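Local coordinates for protein probable mannosyltransferase KTR4 (Saccharomyces cerevisiae, PDB 5A07) that is a probable mannosyltransferase of the Ktr family with a GT-A fold, holding guanosine-5'-diphosphate and a manganese ion in its pocket, at residues T382-C390 with C401-L412. Sequence-based numbering, arbitrary orientation.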
loop_
_atom_site.group_PDB
_atom_site.type_symbol
_atom_site.label_atom_id
_atom_site.label_comp_id
_atom_site.label_asym_id
_atom_site.label_seq_id
_atom_site.Cartn_x
_atom_site.Cartn_y
_atom_site.Cartn_z
ATOM N N THR B 382 -4.963 -0.663 12.999
ATOM C CA THR B 382 -5.692 0.492 13.563
ATOM C C THR B 382 -5.583 1.764 12.688
ATOM O O THR B 382 -4.524 2.047 12.222
ATOM C CB THR B 382 -5.212 0.859 15.048
ATOM O OG1 THR B 382 -6.015 1.975 15.478
ATOM C CG2 THR B 382 -3.762 1.304 15.129
ATOM N N PRO B 383 -6.670 2.492 12.444
ATOM C CA PRO B 383 -8.054 2.318 12.901
ATOM C C PRO B 383 -9.023 1.722 11.858
ATOM O O PRO B 383 -10.244 1.845 12.024
ATOM C CB PRO B 383 -8.498 3.753 13.112
ATOM C CG PRO B 383 -7.815 4.523 12.034
ATOM C CD PRO B 383 -6.490 3.821 11.812
ATOM N N TYR B 384 -8.527 1.017 10.851
ATOM C CA TYR B 384 -9.396 0.631 9.720
ATOM C C TYR B 384 -9.385 -0.844 9.484
ATOM O O TYR B 384 -8.371 -1.548 9.703
ATOM C CB TYR B 384 -8.941 1.383 8.470
ATOM C CG TYR B 384 -8.973 2.909 8.552
ATOM C CD1 TYR B 384 -10.142 3.586 8.753
ATOM C CD2 TYR B 384 -7.822 3.651 8.437
ATOM C CE1 TYR B 384 -10.149 4.941 8.893
ATOM C CE2 TYR B 384 -7.805 5.030 8.500
ATOM C CZ TYR B 384 -8.983 5.663 8.711
ATOM O OH TYR B 384 -9.030 6.988 8.829
ATOM N N THR B 385 -10.508 -1.321 8.956
ATOM C CA THR B 385 -10.706 -2.737 8.729
ATOM C C THR B 385 -11.357 -2.985 7.373
ATOM O O THR B 385 -12.316 -2.297 7.014
ATOM C CB THR B 385 -11.639 -3.330 9.796
ATOM O OG1 THR B 385 -11.035 -3.187 11.091
ATOM C CG2 THR B 385 -11.840 -4.763 9.609
ATOM N N ASN B 386 -10.824 -3.971 6.624
ATOM C CA ASN B 386 -11.505 -4.564 5.498
ATOM C C ASN B 386 -12.123 -5.874 6.003
ATOM O O ASN B 386 -11.384 -6.824 6.300
ATOM C CB ASN B 386 -10.503 -4.871 4.371
ATOM C CG ASN B 386 -11.163 -5.557 3.203
ATOM O OD1 ASN B 386 -12.150 -5.031 2.615
ATOM N ND2 ASN B 386 -10.627 -6.715 2.827
ATOM N N CYS B 387 -13.447 -5.936 6.076
ATOM C CA CYS B 387 -14.148 -7.087 6.643
ATOM C C CYS B 387 -15.239 -7.551 5.672
ATOM O O CYS B 387 -16.311 -6.928 5.634
ATOM C CB CYS B 387 -14.764 -6.724 7.988
ATOM S SG CYS B 387 -15.454 -8.226 8.780
ATOM N N PRO B 388 -14.953 -8.573 4.831
ATOM C CA PRO B 388 -15.924 -8.922 3.794
ATOM C C PRO B 388 -17.074 -9.770 4.343
ATOM O O PRO B 388 -17.031 -10.185 5.530
ATOM C CB PRO B 388 -15.093 -9.761 2.809
ATOM C CG PRO B 388 -14.032 -10.399 3.689
ATOM C CD PRO B 388 -13.699 -9.377 4.709
ATOM N N THR B 389 -18.021 -10.093 3.459
ATOM C CA THR B 389 -19.164 -10.877 3.792
ATOM C C THR B 389 -19.056 -12.257 3.133
ATOM O O THR B 389 -18.665 -12.359 1.956
ATOM C CB THR B 389 -20.424 -10.160 3.288
ATOM O OG1 THR B 389 -20.621 -8.945 4.011
ATOM C CG2 THR B 389 -21.672 -11.060 3.442
ATOM N N CYS B 390 -19.326 -13.310 3.917
ATOM C CA CYS B 390 -19.328 -14.696 3.455
ATOM C C CYS B 390 -20.762 -15.174 3.144
ATOM O O CYS B 390 -21.717 -14.623 3.703
ATOM C CB CYS B 390 -18.833 -15.629 4.591
ATOM S SG CYS B 390 -17.140 -15.213 5.029
ATOM N N CYS B 401 -14.475 -9.701 13.005
ATOM C CA CYS B 401 -14.706 -8.400 12.468
ATOM C C CYS B 401 -16.178 -8.303 12.018
ATOM O O CYS B 401 -16.772 -9.285 11.684
ATOM C CB CYS B 401 -13.734 -8.032 11.325
ATOM S SG CYS B 401 -13.819 -9.035 9.811
ATOM N N VAL B 402 -16.713 -7.100 12.062
ATOM C CA VAL B 402 -18.080 -6.783 11.613
ATOM C C VAL B 402 -18.081 -6.416 10.081
ATOM O O VAL B 402 -17.449 -5.465 9.683
ATOM C CB VAL B 402 -18.589 -5.610 12.422
ATOM C CG1 VAL B 402 -19.943 -5.128 11.906
ATOM C CG2 VAL B 402 -18.632 -6.035 13.891
ATOM N N PRO B 403 -18.790 -7.186 9.270
ATOM C CA PRO B 403 -18.719 -7.035 7.804
ATOM C C PRO B 403 -19.096 -5.663 7.398
ATOM O O PRO B 403 -20.064 -5.115 7.932
ATOM C CB PRO B 403 -19.732 -8.048 7.307
ATOM C CG PRO B 403 -19.667 -9.137 8.317
ATOM C CD PRO B 403 -19.500 -8.438 9.668
ATOM N N GLY B 404 -18.225 -5.035 6.602
ATOM C CA GLY B 404 -18.443 -3.741 6.059
ATOM C C GLY B 404 -18.144 -2.588 6.967
ATOM O O GLY B 404 -18.230 -1.437 6.568
ATOM N N LYS B 405 -17.765 -2.866 8.213
ATOM C CA LYS B 405 -17.436 -1.765 9.095
ATOM C C LYS B 405 -15.970 -1.313 8.967
ATOM O O LYS B 405 -15.052 -1.916 9.537
ATOM C CB LYS B 405 -17.745 -2.209 10.531
ATOM C CG LYS B 405 -17.711 -1.129 11.586
ATOM C CD LYS B 405 -18.813 -0.139 11.284
ATOM C CE LYS B 405 -19.012 0.768 12.502
ATOM N NZ LYS B 405 -19.985 1.832 12.166
ATOM N N PHE B 406 -15.777 -0.244 8.224
ATOM C CA PHE B 406 -14.499 0.282 7.852
ATOM C C PHE B 406 -13.782 0.816 9.091
ATOM O O PHE B 406 -12.593 0.677 9.216
ATOM C CB PHE B 406 -14.753 1.405 6.849
ATOM C CG PHE B 406 -13.611 2.270 6.520
ATOM C CD1 PHE B 406 -12.502 1.768 5.776
ATOM C CD2 PHE B 406 -13.624 3.581 6.842
ATOM C CE1 PHE B 406 -11.457 2.571 5.410
ATOM C CE2 PHE B 406 -12.557 4.405 6.471
ATOM C CZ PHE B 406 -11.502 3.908 5.703
ATOM N N THR B 407 -14.530 1.455 9.978
ATOM C CA THR B 407 -13.970 2.034 11.187
ATOM C C THR B 407 -15.076 2.262 12.231
ATOM O O THR B 407 -16.223 2.494 11.872
ATOM C CB THR B 407 -13.271 3.371 10.883
ATOM O OG1 THR B 407 -12.646 3.840 12.074
ATOM C CG2 THR B 407 -14.221 4.435 10.403
ATOM N N PRO B 408 -14.743 2.161 13.520
ATOM C CA PRO B 408 -15.772 2.408 14.535
ATOM C C PRO B 408 -16.073 3.897 14.746
ATOM O O PRO B 408 -17.079 4.218 15.377
ATOM C CB PRO B 408 -15.181 1.776 15.791
ATOM C CG PRO B 408 -13.683 1.814 15.615
ATOM C CD PRO B 408 -13.443 1.744 14.118
ATOM N N TRP B 409 -15.201 4.760 14.254
ATOM C CA TRP B 409 -15.299 6.188 14.412
ATOM C C TRP B 409 -15.797 6.835 13.091
ATOM O O TRP B 409 -15.016 7.114 12.175
ATOM C CB TRP B 409 -13.943 6.786 14.821
ATOM C CG TRP B 409 -13.195 6.031 15.939
ATOM C CD1 TRP B 409 -11.900 5.540 15.897
ATOM C CD2 TRP B 409 -13.688 5.699 17.222
ATOM N NE1 TRP B 409 -11.594 4.933 17.093
ATOM C CE2 TRP B 409 -12.667 5.044 17.918
ATOM C CE3 TRP B 409 -14.885 5.932 17.870
ATOM C CZ2 TRP B 409 -12.828 4.570 19.197
ATOM C CZ3 TRP B 409 -15.043 5.461 19.183
ATOM C CH2 TRP B 409 -14.021 4.800 19.831
ATOM N N SER B 410 -17.091 7.155 13.052
ATOM C CA SER B 410 -17.737 7.607 11.823
ATOM C C SER B 410 -17.146 8.921 11.319
ATOM O O SER B 410 -17.219 9.182 10.111
ATOM C CB SER B 410 -19.256 7.731 12.013
ATOM O OG SER B 410 -19.441 8.853 12.824
ATOM N N ASP B 411 -16.506 9.733 12.162
ATOM C CA ASP B 411 -15.799 10.896 11.677
ATOM C C ASP B 411 -14.703 10.573 10.691
ATOM O O ASP B 411 -14.308 11.412 9.922
ATOM C CB ASP B 411 -15.145 11.709 12.771
ATOM C CG ASP B 411 -16.173 12.540 13.593
ATOM O OD1 ASP B 411 -17.398 12.434 13.350
ATOM O OD2 ASP B 411 -15.746 13.287 14.513
ATOM N N LEU B 412 -14.114 9.394 10.775
ATOM C CA LEU B 412 -13.056 9.000 9.839
ATOM C C LEU B 412 -13.641 8.383 8.556
ATOM O O LEU B 412 -12.845 7.976 7.680
ATOM C CB LEU B 412 -12.097 7.979 10.501
ATOM C CG LEU B 412 -11.413 8.436 11.795
ATOM C CD1 LEU B 412 -10.550 7.288 12.303
ATOM C CD2 LEU B 412 -10.613 9.732 11.569
#
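Tyr384 overlaps one face of the Phe406 ring with its CD1 and CE1 atoms in an offset stack, with centroids 4.5 Å apart and planes at 22°. The two side chains run side by side in the same direction, and strand 256-262 packs against both through Leu262. Pro383, which follows a cis peptide bond, sets its CG over the centre of the Tyr384 ring, 3.5 Å above the plane, and reaches Leu412 CD1 as well. Leu412 CB comes up to the rim of that ring, 3.6 Å from Tyr384 OH. Strand 384-386 is an outer strand of a small three-stranded antiparallel sheet in this GT-A glycosyltransferase, and residues 401-412 return along it as a loop. Thr385 N donates to Phe406 O at 2.9 Å, and Phe406 CA points its hydrogen back at Thr385 O. Pro383 O receives Thr407 OG1, which stands anti to its own backbone N (chi1 -175°) and meets the carbonyl tilted from its plane. Farther along, Val402 to Lys405 form a type II turn, with Gly404 at positive phi; its N binds Cys387 O at 2.9 Å in the carbonyl plane. The disulfide between Cys387 SG and Cys401 SG (2.1 Å) ties this end covalently, and Pro403 CD rests 4.1 Å from Cys387 SG. Thr389 OG1 touches Pro403 CB but spends its hydrogen bond on Leu80 O.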